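Local coordinates for phosphate-specific transport system accessory protein PhoU homolog (Streptococcus pneumoniae, PDB 2I0M) that probably helps regulate phosphate uptake, as a zinc-binding, all-helical homodimer of the PhoU family, at residues A30-A33 and L34-D38; M41-L44 and I45-D49. One frame throughout, in Å; residues are numbered along the deposited sequence.

Overall arrangement
Helix 5-35 runs from the N terminus into contact 1, where residues 30-38 finish the helix and turn the chain over. Asp38 then caps the start of helix 39-66, whose first turns form contact 2 at residues 41-49. The two contacts are in series, neither nested nor crossing, and both are local, so neither closes a long loop. Their centres lie about 12 Å apart, and the short connection folds them against each other: Leu32 and Ala33 pack on Met41, and Ala30 on Ile45. Helix 74-105 lines both, meeting Leu31 and Leu34 from contact 1 and Ala42, Ile45 and Ile46 from contact 2, while helix 117-136 also packs on Leu31, Leu34 and Ala35 of contact 1.

Contact 1 (A30-A33 and L34-D38); sequences ALLA and LASKD
Ser36 holds the carbonyl of Leu32 with two donors. Its backbone N lies 2.9 Å from Leu32 O, nearly in line with the C=O bond, while Ser36 OG donates to Leu32 O at 2.8 Å from above the carbonyl plane. The hydroxyl gets there because chi1 of 65° sets OG between its own backbone N and carbonyl carbon, folding it back over the preceding turn. One residue earlier, Ala35 N gives a regular helical bond to Leu31 O (2.9 Å), and Leu34 N makes only weak bonds to Ala30 O and Leu31 O. Lys37 then takes positive phi and Asp38 N reaches back to Ala33 O, 2.9 Å away, in the carbonyl plane and on a lone pair. With the weak bond from Lys37 N to Leu34 O, this is a Schellman motif closing helix 5-35. The Lys37 side chain curls round so that NZ donates to Leu34 O at 3.1 Å; NZ also bonds Tyr183 OH. On the apolar side, Leu31 CD2 lies 4.2 Å from Leu34 CD1, and these leucines pack on helices 74-105 and 117-136. Asp38 OD2 accepts from Met41 N, making Asp38 the N-cap of the next helix. The carbonyls of Leu32, Ala33 and Leu34 and the amide of Met41 thus find partners within the turn, consistent with a well-defined reversal between helix 5-35 and helix 39-66.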
ATOM      1  N   ALA A  30      11.667  -5.460 -15.125  1.00 43.56           N
ATOM      2  CA  ALA A  30      11.327  -4.022 -15.126  1.00 43.73           C
ATOM      3  C   ALA A  30      12.549  -3.105 -15.034  1.00 43.82           C
ATOM      4  O   ALA A  30      12.637  -2.097 -15.739  1.00 43.57           O
ATOM      5  CB  ALA A  30      10.338  -3.681 -13.991  1.00 43.32           C
ATOM      6  N   LEU A  31      13.475  -3.460 -14.146  1.00 43.81           N
ATOM      7  CA  LEU A  31      14.651  -2.644 -13.893  1.00 43.53           C
ATOM      8  C   LEU A  31      15.692  -2.797 -14.974  1.00 43.37           C
ATOM      9  O   LEU A  31      16.408  -1.843 -15.270  1.00 43.96           O
ATOM     10  CB  LEU A  31      15.225  -2.942 -12.500  1.00 43.62           C
ATOM     11  CG  LEU A  31      14.271  -2.451 -11.394  1.00 43.62           C
ATOM     12  CD1 LEU A  31      14.708  -2.941 -10.019  1.00 44.67           C
ATOM     13  CD2 LEU A  31      14.104  -0.914 -11.412  1.00 42.35           C
ATOM     14  N   LEU A  32      15.775  -3.992 -15.563  1.00 43.07           N
ATOM     15  CA  LEU A  32      16.592  -4.212 -16.752  1.00 42.75           C
ATOM     16  C   LEU A  32      16.023  -3.445 -17.940  1.00 42.55           C
ATOM     17  O   LEU A  32      16.777  -2.808 -18.673  1.00 42.97           O
ATOM     18  CB  LEU A  32      16.742  -5.714 -17.085  1.00 42.71           C
ATOM     19  CG  LEU A  32      17.225  -6.142 -18.487  1.00 43.31           C
ATOM     20  CD1 LEU A  32      18.648  -5.647 -18.834  1.00 41.92           C
ATOM     21  CD2 LEU A  32      17.123  -7.656 -18.660  1.00 43.17           C
ATOM     22  N   ALA A  33      14.705  -3.500 -18.138  1.00 42.15           N
ATOM     23  CA  ALA A  33      14.078  -2.710 -19.203  1.00 42.25           C
ATOM     24  C   ALA A  33      14.353  -1.213 -19.033  1.00 42.21           C
ATOM     25  O   ALA A  33      14.420  -0.487 -20.022  1.00 42.68           O
ATOM     26  CB  ALA A  33      12.578  -2.981 -19.304  1.00 42.14           C
ATOM     27  N   LEU A  34      14.535  -0.775 -17.786  1.00 41.78           N
ATOM     28  CA  LEU A  34      14.850   0.617 -17.453  1.00 41.67           C
ATOM     29  C   LEU A  34      16.312   0.964 -17.717  1.00 41.75           C
ATOM     30  O   LEU A  34      16.594   2.027 -18.265  1.00 41.72           O
ATOM     31  CB  LEU A  34      14.548   0.899 -15.974  1.00 41.74           C
ATOM     32  CG  LEU A  34      14.254   2.311 -15.451  1.00 41.77           C
ATOM     33  CD1 LEU A  34      14.596   2.375 -13.979  1.00 42.67           C
ATOM     34  CD2 LEU A  34      14.968   3.436 -16.182  1.00 42.39           C
ATOM     35  N   ALA A  35      17.229   0.092 -17.292  1.00 41.73           N
ATOM     36  CA  ALA A  35      18.665   0.293 -17.499  1.00 41.93           C
ATOM     37  C   ALA A  35      19.019   0.305 -18.980  1.00 42.10           C
ATOM     38  O   ALA A  35      19.826   1.121 -19.418  1.00 42.13           O
ATOM     39  CB  ALA A  35      19.480  -0.777 -16.775  1.00 41.63           C
ATOM     40  N   SER A  36      18.405  -0.597 -19.742  1.00 42.33           N
ATOM     41  CA  SER A  36      18.709  -0.747 -21.155  1.00 42.67           C
ATOM     42  C   SER A  36      17.755   0.019 -22.069  1.00 43.05           C
ATOM     43  O   SER A  36      17.883  -0.057 -23.291  1.00 43.15           O
ATOM     44  CB  SER A  36      18.757  -2.231 -21.541  1.00 42.60           C
ATOM     45  OG  SER A  36      17.497  -2.851 -21.405  1.00 42.94           O
ATOM     46  N   LYS A  37      16.809   0.755 -21.485  1.00 43.63           N
ATOM     47  CA  LYS A  37      15.810   1.517 -22.259  1.00 44.35           C
ATOM     48  C   LYS A  37      15.077   0.648 -23.290  1.00 44.63           C
ATOM     49  O   LYS A  37      14.823   1.076 -24.420  1.00 44.77           O
ATOM     50  CB  LYS A  37      16.451   2.746 -22.936  1.00 44.41           C
ATOM     51  CG  LYS A  37      16.324   4.049 -22.147  1.00 45.09           C
ATOM     52  CD  LYS A  37      17.342   4.134 -21.024  1.00 45.96           C
ATOM     53  CE  LYS A  37      16.794   4.911 -19.841  1.00 44.88           C
ATOM     54  NZ  LYS A  37      17.738   4.873 -18.691  1.00 45.07           N
ATOM     55  N   ASP A  38      14.747  -0.576 -22.884  1.00 44.93           N
ATOM     56  CA  ASP A  38      14.112  -1.556 -23.759  1.00 45.10           C
ATOM     57  C   ASP A  38      12.589  -1.404 -23.704  1.00 45.34           C
ATOM     58  O   ASP A  38      11.904  -2.044 -22.889  1.00 45.17           O
ATOM     59  CB  ASP A  38      14.553  -2.961 -23.345  1.00 45.19           C
ATOM     60  CG  ASP A  38      14.050  -4.051 -24.280  1.00 45.93           C
ATOM     61  OD1 ASP A  38      14.592  -5.172 -24.190  1.00 46.88           O
ATOM     62  OD2 ASP A  38      13.121  -3.813 -25.086  1.00 46.78           O
TER

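Contact 2 (M41-L44 and I45-D49); sequences MAEL and IINKD
Asn47 N donates to Glu43 O at 3.1 Å, a fairly straight bond with an N-H...O angle of 163°. The Asn47 side chain stays over the same carbonyl: with CG beside its own backbone N (chi1 -67°), CG comes to 3.5 Å from Glu43 O. The Glu43 and Asn47 side chains run alongside each other in the same direction, but their carboxylate and amide planes are almost perpendicular, 87° apart. Ile45 N to Met41 O and Ile46 N to Ala42 O precede it in the ladder of bonds four residues apart, and Lys48 N follows with a weak one to Leu44 O. This is the opening of helix 39-66 in the PhoU fold, a bundle of long helices, and its apolar stripe faces helix 74-105, where Ala42 and Ile45 meet Ala101 and Ile46 meets Lys102 and Leu105. Both isoleucines lay their longer branch back along the preceding turn: Ile45 CD1 is 3.3 Å from Met41 O and 4.5 Å from Met41 CG, and Ile46 CG1 sits 3.2 Å from Ala42 O. Lys48 rests its CB against Leu44 O at 3.4 Å, and its side chain touches Lys29 of helix 5-35. The side chain of Ile46 is about 12 Å from a bound zinc ion, and Asp49 OD2 comes near the like-charged Asp95, a zinc ligand.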
ATOM      1  N   MET A  41      10.532  -4.692 -24.075  1.00 45.93           N
ATOM      2  CA  MET A  41      10.471  -5.488 -22.845  1.00 45.72           C
ATOM      3  C   MET A  41       9.496  -4.873 -21.851  1.00 44.90           C
ATOM      4  O   MET A  41       8.804  -5.594 -21.134  1.00 44.95           O
ATOM      5  CB  MET A  41      11.859  -5.615 -22.210  1.00 46.03           C
ATOM      6  CG  MET A  41      11.999  -6.677 -21.115  1.00 46.32           C
ATOM      7  SD  MET A  41      13.564  -6.454 -20.226  1.00 47.30           S
ATOM      8  CE  MET A  41      13.795  -8.058 -19.480  1.00 47.76           C
ATOM      9  N   ALA A  42       9.445  -3.542 -21.815  1.00 44.05           N
ATOM     10  CA  ALA A  42       8.472  -2.832 -20.999  1.00 43.30           C
ATOM     11  C   ALA A  42       7.045  -3.233 -21.370  1.00 43.09           C
ATOM     12  O   ALA A  42       6.218  -3.465 -20.482  1.00 42.52           O
ATOM     13  CB  ALA A  42       8.659  -1.324 -21.114  1.00 43.23           C
ATOM     14  N   GLU A  43       6.775  -3.327 -22.675  1.00 42.53           N
ATOM     15  CA  GLU A  43       5.441  -3.669 -23.184  1.00 42.45           C
ATOM     16  C   GLU A  43       4.991  -5.078 -22.811  1.00 41.75           C
ATOM     17  O   GLU A  43       3.824  -5.299 -22.520  1.00 41.04           O
ATOM     18  CB  GLU A  43       5.364  -3.497 -24.713  1.00 42.72           C
ATOM     19  CG  GLU A  43       4.475  -2.356 -25.172  1.00 44.51           C
ATOM     20  CD  GLU A  43       3.610  -2.731 -26.378  1.00 47.71           C
ATOM     21  OE1 GLU A  43       3.083  -3.869 -26.409  1.00 49.00           O
ATOM     22  OE2 GLU A  43       3.439  -1.888 -27.290  1.00 48.13           O
ATOM     23  N   LEU A  44       5.921  -6.031 -22.854  1.00 41.73           N
ATOM     24  CA  LEU A  44       5.640  -7.410 -22.456  1.00 41.74           C
ATOM     25  C   LEU A  44       5.360  -7.495 -20.952  1.00 41.56           C
ATOM     26  O   LEU A  44       4.502  -8.268 -20.520  1.00 41.91           O
ATOM     27  CB  LEU A  44       6.776  -8.362 -22.875  1.00 41.82           C
ATOM     28  CG  LEU A  44       7.221  -8.378 -24.355  1.00 42.59           C
ATOM     29  CD1 LEU A  44       8.510  -9.174 -24.552  1.00 42.68           C
ATOM     30  CD2 LEU A  44       6.126  -8.862 -25.338  1.00 43.25           C
ATOM     31  N   ILE A  45       6.052  -6.680 -20.158  1.00 41.20           N
ATOM     32  CA  ILE A  45       5.771  -6.597 -18.714  1.00 40.83           C
ATOM     33  C   ILE A  45       4.346  -6.092 -18.458  1.00 40.80           C
ATOM     34  O   ILE A  45       3.636  -6.605 -17.577  1.00 41.39           O
ATOM     35  CB  ILE A  45       6.752  -5.649 -17.984  1.00 40.55           C
ATOM     36  CG1 ILE A  45       8.154  -6.261 -17.938  1.00 40.69           C
ATOM     37  CG2 ILE A  45       6.226  -5.294 -16.571  1.00 40.44           C
ATOM     38  CD1 ILE A  45       9.265  -5.235 -17.904  1.00 39.88           C
ATOM     39  N   ILE A  46       3.952  -5.066 -19.205  1.00 39.98           N
ATOM     40  CA  ILE A  46       2.655  -4.447 -19.029  1.00 39.84           C
ATOM     41  C   ILE A  46       1.553  -5.461 -19.359  1.00 39.87           C
ATOM     42  O   ILE A  46       0.604  -5.625 -18.599  1.00 39.48           O
ATOM     43  CB  ILE A  46       2.546  -3.152 -19.867  1.00 39.76           C
ATOM     44  CG1 ILE A  46       3.557  -2.119 -19.352  1.00 38.99           C
ATOM     45  CG2 ILE A  46       1.116  -2.588 -19.854  1.00 39.41           C
ATOM     46  CD1 ILE A  46       3.853  -1.000 -20.341  1.00 36.32           C
ATOM     47  N   ASN A  47       1.715  -6.164 -20.474  1.00 39.93           N
ATOM     48  CA  ASN A  47       0.750  -7.170 -20.900  1.00 40.21           C
ATOM     49  C   ASN A  47       0.697  -8.456 -20.051  1.00 40.55           C
ATOM     50  O   ASN A  47      -0.328  -9.146 -20.034  1.00 40.76           O
ATOM     51  CB  ASN A  47       0.941  -7.477 -22.383  1.00 39.96           C
ATOM     52  CG  ASN A  47       0.589  -6.280 -23.265  1.00 40.36           C
ATOM     53  OD1 ASN A  47      -0.408  -5.594 -23.024  1.00 40.39           O
ATOM     54  ND2 ASN A  47       1.413  -6.016 -24.283  1.00 39.43           N
ATOM     55  N   LYS A  48       1.782  -8.769 -19.341  1.00 40.61           N
ATOM     56  CA  LYS A  48       1.809  -9.957 -18.489  1.00 40.86           C
ATOM     57  C   LYS A  48       1.337  -9.708 -17.061  1.00 40.41           C
ATOM     58  O   LYS A  48       1.200 -10.658 -16.283  1.00 40.22           O
ATOM     59  CB  LYS A  48       3.192 -10.603 -18.470  1.00 41.39           C
ATOM     60  CG  LYS A  48       3.475 -11.459 -19.704  1.00 43.93           C
ATOM     61  CD  LYS A  48       4.464 -12.582 -19.410  1.00 47.04           C
ATOM     62  CE  LYS A  48       5.869 -12.059 -19.125  1.00 48.89           C
ATOM     63  NZ  LYS A  48       6.902 -12.908 -19.820  1.00 48.67           N
ATOM     64  N   ASP A  49       1.068  -8.448 -16.718  1.00 40.04           N
ATOM     65  CA  ASP A  49       0.612  -8.134 -15.365  1.00 40.31           C
ATOM     66  C   ASP A  49      -0.637  -8.928 -14.943  1.00 40.12           C
ATOM     67  O   ASP A  49      -0.727  -9.349 -13.801  1.00 40.38           O
ATOM     68  CB  ASP A  49       0.394  -6.631 -15.149  1.00 40.01           C
ATOM     69  CG  ASP A  49       0.107  -6.303 -13.689  1.00 40.44           C
ATOM     70  OD1 ASP A  49       1.060  -6.272 -12.868  1.00 41.29           O
ATOM     71  OD2 ASP A  49      -1.079  -6.118 -13.345  1.00 39.70           O
TER